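Local coordinates for protein probable mannosyltransferase KTR4 (Saccharomyces cerevisiae, PDB 5A07) that is a probable mannosyltransferase of yeast, built with a lumenal glycosyltransferase domain of the GT-A class, at residues 368-376 with 424-434. Numbering follows the deposited sequence.
Sequences KSSIHWFRD and HSMSEEELEMY
His424 O and Ser425 O, where segment 424-434 begins, meet the 3-10 turn at Lys368: Lys368 CE lies 3.4 Å from His424 O and also close to Ser425 O, the aliphatic arm running past both carbonyls. A water within hydrogen-bonding distance of both Lys368 O and Ser425 O bridges the two backbones. Met426 SD lies 4.1 Å from Trp373 CE3, an oblique Met-aromatic contact, and the bend at chi3 (75°) turns the methyl CE to the same ring atom; the indole, whose NE1 bonds to Val259 O, also packs on helix 418-425. After Ser427, the N-cap residue of helix 428-431, Glu430 folds back at chi2 (74°). Its OE1 accepts the Ser427 N-H at 2.7 Å, while OE2 rests 3.4 Å from Ser369 CB. Met433 CG then comes to the edge of the His372 ring, near its plane.

Tyr434, the C-terminal residue, makes the broadest contact. Arg375 CB sits over one face of its ring, 4.2 Å from the centroid and 16° off the normal, which qualifies as CH-pi. Tyr434 OH is 2.9 Å from His372 NE2 in a hydrogen bond that either group could donate, and 2.7 Å from Asp376 OD1 in a weak one; which acceptor takes the hydroxyl proton is not settled. Asp376 OD2 is hydrogen-bonded to Tyr243 OH. Arg375 NH2 bonds to Gln82 and Phe79 O, whereas NH1 reaches segment 424-434 through two waters lying in the guanidinium plane, one held by Glu430 O, the other by Leu431 O and Tyr434 OXT.

Strand 371-373 runs parallel to strand 256-262 in the large mixed sheet, so the contact fastens the chain terminus to the sheet's edge region. Direct bonds converge on the tyrosine hydroxyl, while water relays the guanidinium to the terminal carboxylate, whose negative charge the arginine probably helps to balance.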
ATOM      1  N   LYS B 368     -12.395   7.873   3.475  1.00 17.67           N
ATOM      2  CA  LYS B 368     -11.454   7.128   4.269  1.00 19.56           C
ATOM      3  C   LYS B 368     -12.039   5.870   4.976  1.00 21.88           C
ATOM      4  O   LYS B 368     -11.257   4.952   5.351  1.00 19.35           O
ATOM      5  CB  LYS B 368     -10.762   8.025   5.259  1.00 20.31           C
ATOM      6  CG  LYS B 368     -11.666   8.494   6.389  1.00 24.17           C
ATOM      7  CD  LYS B 368     -11.003   9.712   7.002  1.00 25.96           C
ATOM      8  CE  LYS B 368     -11.467   9.962   8.414  1.00 35.44           C
ATOM      9  NZ  LYS B 368     -12.705  10.624   8.373  1.00 38.46           N
ATOM     10  N   SER B 369     -13.358   5.808   5.159  1.00 20.95           N
ATOM     11  CA  SER B 369     -14.012   4.652   5.783  1.00 23.71           C
ATOM     12  C   SER B 369     -14.133   3.458   4.797  1.00 22.68           C
ATOM     13  O   SER B 369     -14.494   2.367   5.218  1.00 21.41           O
ATOM     14  CB  SER B 369     -15.390   5.044   6.326  1.00 27.20           C
ATOM     15  OG  SER B 369     -16.254   5.409   5.250  1.00 30.00           O
ATOM     16  N   SER B 370     -13.770   3.668   3.535  1.00 18.09           N
ATOM     17  CA  SER B 370     -13.673   2.619   2.554  1.00 19.57           C
ATOM     18  C   SER B 370     -12.280   1.937   2.481  1.00 19.29           C
ATOM     19  O   SER B 370     -12.094   1.068   1.631  1.00 17.83           O
ATOM     20  CB  SER B 370     -14.094   3.097   1.119  1.00 17.43           C
ATOM     21  OG  SER B 370     -13.141   3.988   0.542  1.00 18.83           O
ATOM     22  N   ILE B 371     -11.334   2.383   3.309  1.00 15.98           N
ATOM     23  CA  ILE B 371      -9.940   1.911   3.322  1.00 15.64           C
ATOM     24  C   ILE B 371      -9.786   1.098   4.631  1.00 16.06           C
ATOM     25  O   ILE B 371     -10.034   1.633   5.754  1.00 19.18           O
ATOM     26  CB  ILE B 371      -8.954   3.074   3.257  1.00 16.36           C
ATOM     27  CG1 ILE B 371      -9.153   3.876   1.947  1.00 16.25           C
ATOM     28  CG2 ILE B 371      -7.554   2.548   3.423  1.00 16.94           C
ATOM     29  CD1 ILE B 371      -8.347   5.115   1.904  1.00 15.71           C
ATOM     30  N   HIS B 372      -9.556  -0.196   4.497  1.00 15.27           N
ATOM     31  CA  HIS B 372      -9.644  -1.148   5.584  1.00 14.94           C
ATOM     32  C   HIS B 372      -8.235  -1.495   6.069  1.00 15.59           C
ATOM     33  O   HIS B 372      -7.413  -1.991   5.258  1.00 16.13           O
ATOM     34  CB  HIS B 372     -10.360  -2.401   5.148  1.00 16.55           C
ATOM     35  CG  HIS B 372     -10.510  -3.436   6.205  1.00 16.52           C
ATOM     36  ND1 HIS B 372     -11.425  -3.321   7.232  1.00 18.84           N
ATOM     37  CD2 HIS B 372      -9.861  -4.601   6.416  1.00 16.61           C
ATOM     38  CE1 HIS B 372     -11.318  -4.357   8.045  1.00 18.78           C
ATOM     39  NE2 HIS B 372     -10.388  -5.166   7.563  1.00 17.88           N
ATOM     40  N   TRP B 373      -8.039  -1.461   7.387  1.00 15.44           N
ATOM     41  CA  TRP B 373      -6.824  -1.970   8.030  1.00 15.24           C
ATOM     42  C   TRP B 373      -7.014  -3.435   8.450  1.00 15.58           C
ATOM     43  O   TRP B 373      -7.794  -3.747   9.367  1.00 15.66           O
ATOM     44  CB  TRP B 373      -6.448  -1.119   9.254  1.00 15.30           C
ATOM     45  CG  TRP B 373      -5.224  -1.562   9.974  1.00 15.72           C
ATOM     46  CD1 TRP B 373      -4.150  -2.139   9.428  1.00 16.27           C
ATOM     47  CD2 TRP B 373      -4.914  -1.360  11.327  1.00 15.38           C
ATOM     48  NE1 TRP B 373      -3.199  -2.405  10.367  1.00 16.13           N
ATOM     49  CE2 TRP B 373      -3.658  -1.947  11.560  1.00 16.75           C
ATOM     50  CE3 TRP B 373      -5.589  -0.766  12.402  1.00 15.16           C
ATOM     51  CZ2 TRP B 373      -3.041  -1.917  12.791  1.00 15.93           C
ATOM     52  CZ3 TRP B 373      -4.997  -0.753  13.613  1.00 17.37           C
ATOM     53  CH2 TRP B 373      -3.721  -1.313  13.807  1.00 20.30           C
ATOM     54  N   PHE B 374      -6.292  -4.339   7.764  1.00 14.59           N
ATOM     55  CA  PHE B 374      -6.432  -5.772   7.973  1.00 14.51           C
ATOM     56  C   PHE B 374      -5.608  -6.169   9.185  1.00 15.31           C
ATOM     57  O   PHE B 374      -4.522  -6.780   9.078  1.00 15.99           O
ATOM     58  CB  PHE B 374      -5.980  -6.569   6.727  1.00 14.31           C
ATOM     59  CG  PHE B 374      -7.078  -6.791   5.742  1.00 14.26           C
ATOM     60  CD1 PHE B 374      -8.111  -7.652   6.035  1.00 13.98           C
ATOM     61  CD2 PHE B 374      -7.093  -6.096   4.513  1.00 15.35           C
ATOM     62  CE1 PHE B 374      -9.163  -7.826   5.121  1.00 17.59           C
ATOM     63  CE2 PHE B 374      -8.126  -6.291   3.631  1.00 15.57           C
ATOM     64  CZ  PHE B 374      -9.173  -7.148   3.926  1.00 17.43           C
ATOM     65  N   ARG B 375      -6.129  -5.838  10.361  1.00 15.14           N
ATOM     66  CA  ARG B 375      -5.417  -6.091  11.609  1.00 15.95           C
ATOM     67  C   ARG B 375      -5.082  -7.575  11.758  1.00 15.82           C
ATOM     68  O   ARG B 375      -4.041  -7.927  12.345  1.00 16.21           O
ATOM     69  CB  ARG B 375      -6.244  -5.597  12.822  1.00 14.60           C
ATOM     70  CG  ARG B 375      -6.335  -4.071  12.889  1.00 15.13           C
ATOM     71  CD  ARG B 375      -7.347  -3.654  13.942  1.00 15.08           C
ATOM     72  NE  ARG B 375      -6.865  -3.909  15.322  1.00 15.25           N
ATOM     73  CZ  ARG B 375      -7.595  -3.704  16.414  1.00 16.80           C
ATOM     74  NH1 ARG B 375      -8.846  -3.186  16.322  1.00 16.76           N
ATOM     75  NH2 ARG B 375      -7.102  -4.002  17.597  1.00 16.12           N
ATOM     76  N   ASP B 376      -5.952  -8.422  11.257  1.00 15.17           N
ATOM     77  CA  ASP B 376      -5.843  -9.849  11.449  1.00 15.76           C
ATOM     78  C   ASP B 376      -4.803 -10.505  10.545  1.00 14.95           C
ATOM     79  O   ASP B 376      -4.482 -11.702  10.786  1.00 18.12           O
ATOM     80  CB  ASP B 376      -7.219 -10.582  11.286  1.00 16.72           C
ATOM     81  CG  ASP B 376      -7.950 -10.243   9.950  1.00 18.08           C
ATOM     82  OD1 ASP B 376      -7.716  -9.141   9.307  1.00 15.91           O
ATOM     83  OD2 ASP B 376      -8.822 -11.041   9.522  1.00 19.84           O
ATOM     84  N   HIS B 424      -7.084   9.535  13.620  1.00 18.36           N
ATOM     85  CA  HIS B 424      -7.763  10.499  12.740  1.00 20.59           C
ATOM     86  C   HIS B 424      -8.581   9.908  11.611  1.00 21.73           C
ATOM     87  O   HIS B 424      -9.451  10.595  11.034  1.00 20.63           O
ATOM     88  CB  HIS B 424      -6.761  11.445  12.092  1.00 21.16           C
ATOM     89  CG  HIS B 424      -6.076  12.317  13.076  1.00 20.68           C
ATOM     90  ND1 HIS B 424      -6.714  13.372  13.698  1.00 20.00           N
ATOM     91  CD2 HIS B 424      -4.818  12.304  13.540  1.00 21.79           C
ATOM     92  CE1 HIS B 424      -5.872  13.953  14.522  1.00 20.44           C
ATOM     93  NE2 HIS B 424      -4.714  13.320  14.453  1.00 22.93           N
ATOM     94  N   SER B 425      -8.318   8.671  11.227  1.00 17.37           N
ATOM     95  CA  SER B 425      -8.951   8.162  10.054  1.00 16.73           C
ATOM     96  C   SER B 425      -9.951   7.114  10.353  1.00 16.27           C
ATOM     97  O   SER B 425     -10.736   6.795   9.486  1.00 21.13           O
ATOM     98  CB  SER B 425      -7.980   7.565   9.048  1.00 18.23           C
ATOM     99  OG  SER B 425      -7.059   8.511   8.628  1.00 19.36           O
ATOM    100  N   MET B 426      -9.954   6.550  11.537  1.00 16.36           N
ATOM    101  CA  MET B 426     -10.899   5.488  11.823  1.00 17.89           C
ATOM    102  C   MET B 426     -12.099   6.002  12.631  1.00 20.13           C
ATOM    103  O   MET B 426     -11.922   6.495  13.729  1.00 22.67           O
ATOM    104  CB  MET B 426     -10.198   4.352  12.555  1.00 18.19           C
ATOM    105  CG  MET B 426      -9.110   3.630  11.676  1.00 20.36           C
ATOM    106  SD  MET B 426      -8.158   2.400  12.584  1.00 20.72           S
ATOM    107  CE  MET B 426      -9.291   1.059  12.742  1.00 20.74           C
ATOM    108  N   SER B 427     -13.298   5.830  12.104  1.00 22.21           N
ATOM    109  CA  SER B 427     -14.486   6.129  12.920  1.00 27.25           C
ATOM    110  C   SER B 427     -14.901   4.913  13.704  1.00 25.58           C
ATOM    111  O   SER B 427     -14.272   3.836  13.606  1.00 20.75           O
ATOM    112  CB  SER B 427     -15.614   6.584  12.031  1.00 30.86           C
ATOM    113  OG  SER B 427     -16.069   5.494  11.232  1.00 33.63           O
ATOM    114  N   GLU B 428     -16.008   5.052  14.447  1.00 23.17           N
ATOM    115  CA  GLU B 428     -16.521   3.968  15.340  1.00 24.89           C
ATOM    116  C   GLU B 428     -16.663   2.629  14.572  1.00 22.21           C
ATOM    117  O   GLU B 428     -16.273   1.602  15.077  1.00 21.70           O
ATOM    118  CB  GLU B 428     -17.888   4.354  16.051  1.00 27.52           C
ATOM    119  CG  GLU B 428     -18.997   4.693  15.083  1.00 32.83           C
ATOM    120  CD  GLU B 428     -20.110   5.723  15.523  1.00 38.51           C
ATOM    121  OE1 GLU B 428     -19.796   6.928  15.664  1.00 27.34           O
ATOM    122  OE2 GLU B 428     -21.315   5.302  15.614  1.00 40.16           O
ATOM    123  N   GLU B 429     -17.135   2.672  13.340  1.00 20.44           N
ATOM    124  CA  GLU B 429     -17.430   1.449  12.605  1.00 24.80           C
ATOM    125  C   GLU B 429     -16.070   0.750  12.257  1.00 22.88           C
ATOM    126  O   GLU B 429     -15.950  -0.461  12.240  1.00 25.28           O
ATOM    127  CB  GLU B 429     -18.237   1.758  11.360  1.00 30.36           C
ATOM    128  CG  GLU B 429     -19.571   2.501  11.625  1.00 40.10           C
ATOM    129  CD  GLU B 429     -19.531   4.108  11.587  1.00 55.34           C
ATOM    130  OE1 GLU B 429     -18.480   4.805  11.855  1.00 42.51           O
ATOM    131  OE2 GLU B 429     -20.611   4.722  11.295  1.00 63.22           O
ATOM    132  N   GLU B 430     -15.027   1.523  12.037  1.00 19.58           N
ATOM    133  CA  GLU B 430     -13.675   0.902  11.784  1.00 20.53           C
ATOM    134  C   GLU B 430     -13.056   0.462  13.101  1.00 20.70           C
ATOM    135  O   GLU B 430     -12.521  -0.623  13.220  1.00 20.64           O
ATOM    136  CB  GLU B 430     -12.763   1.868  11.062  1.00 21.18           C
ATOM    137  CG  GLU B 430     -13.149   2.206   9.651  1.00 25.63           C
ATOM    138  CD  GLU B 430     -14.378   3.174   9.581  1.00 29.16           C
ATOM    139  OE1 GLU B 430     -14.245   4.254  10.173  1.00 30.47           O
ATOM    140  OE2 GLU B 430     -15.402   2.834   8.906  1.00 28.81           O
ATOM    141  N   LEU B 431     -13.133   1.328  14.093  1.00 20.23           N
ATOM    142  CA  LEU B 431     -12.510   1.035  15.361  1.00 21.54           C
ATOM    143  C   LEU B 431     -13.093  -0.218  15.943  1.00 24.38           C
ATOM    144  O   LEU B 431     -12.337  -0.906  16.661  1.00 29.96           O
ATOM    145  CB  LEU B 431     -12.671   2.172  16.409  1.00 23.23           C
ATOM    146  CG  LEU B 431     -12.019   3.475  16.068  1.00 24.27           C
ATOM    147  CD1 LEU B 431     -12.502   4.573  17.036  1.00 24.14           C
ATOM    148  CD2 LEU B 431     -10.495   3.365  16.182  1.00 24.98           C
ATOM    149  N   GLU B 432     -14.364  -0.517  15.692  1.00 20.84           N
ATOM    150  CA  GLU B 432     -15.037  -1.690  16.272  1.00 25.38           C
ATOM    151  C   GLU B 432     -15.158  -2.904  15.371  1.00 25.85           C
ATOM    152  O   GLU B 432     -15.811  -3.900  15.665  1.00 22.32           O
ATOM    153  CB  GLU B 432     -16.384  -1.241  16.867  1.00 30.61           C
ATOM    154  CG  GLU B 432     -16.102  -0.159  17.987  1.00 32.38           C
ATOM    155  CD  GLU B 432     -17.380   0.443  18.667  1.00 41.74           C
ATOM    156  OE1 GLU B 432     -18.477  -0.170  18.546  1.00 41.52           O
ATOM    157  OE2 GLU B 432     -17.286   1.500  19.345  1.00 31.16           O
ATOM    158  N   MET B 433     -14.393  -2.868  14.282  1.00 22.20           N
ATOM    159  CA  MET B 433     -14.480  -3.884  13.238  1.00 23.33           C
ATOM    160  C   MET B 433     -13.753  -5.170  13.697  1.00 21.18           C
ATOM    161  O   MET B 433     -14.044  -6.241  13.208  1.00 22.48           O
ATOM    162  CB  MET B 433     -13.857  -3.297  11.995  1.00 24.18           C
ATOM    163  CG  MET B 433     -13.682  -4.184  10.864  1.00 29.07           C
ATOM    164  SD  MET B 433     -15.188  -4.805  10.216  1.00 32.53           S
ATOM    165  CE  MET B 433     -15.527  -3.469   9.073  1.00 31.73           C
ATOM    166  N   TYR B 434     -12.829  -5.064  14.634  1.00 17.91           N
ATOM    167  CA  TYR B 434     -12.173  -6.240  15.231  1.00 18.72           C
ATOM    168  C   TYR B 434     -12.263  -6.239  16.724  1.00 21.76           C
ATOM    169  O   TYR B 434     -12.013  -7.305  17.273  1.00 22.76           O
ATOM    170  CB  TYR B 434     -10.686  -6.301  14.879  1.00 18.85           C
ATOM    171  CG  TYR B 434     -10.422  -6.566  13.425  1.00 17.55           C
ATOM    172  CD1 TYR B 434     -10.264  -7.872  12.937  1.00 16.72           C
ATOM    173  CD2 TYR B 434     -10.240  -5.487  12.514  1.00 17.39           C
ATOM    174  CE1 TYR B 434     -10.057  -8.125  11.560  1.00 16.96           C
ATOM    175  CE2 TYR B 434      -9.998  -5.741  11.147  1.00 17.89           C
ATOM    176  CZ  TYR B 434      -9.901  -7.061  10.677  1.00 17.00           C
ATOM    177  OH  TYR B 434      -9.605  -7.257   9.337  1.00 16.86           O
ATOM    178  OXT TYR B 434     -12.483  -5.130  17.324  1.00 24.11           O
TER
HETATM  179  O   HOH W   1     -10.943   4.258   7.948  1.00 21.28           O
HETATM  180  O   HOH W   2     -10.204  -2.175  13.902  1.00 17.08           O
HETATM  181  O   HOH W   3     -11.107  -2.820  17.999  1.00 25.76           O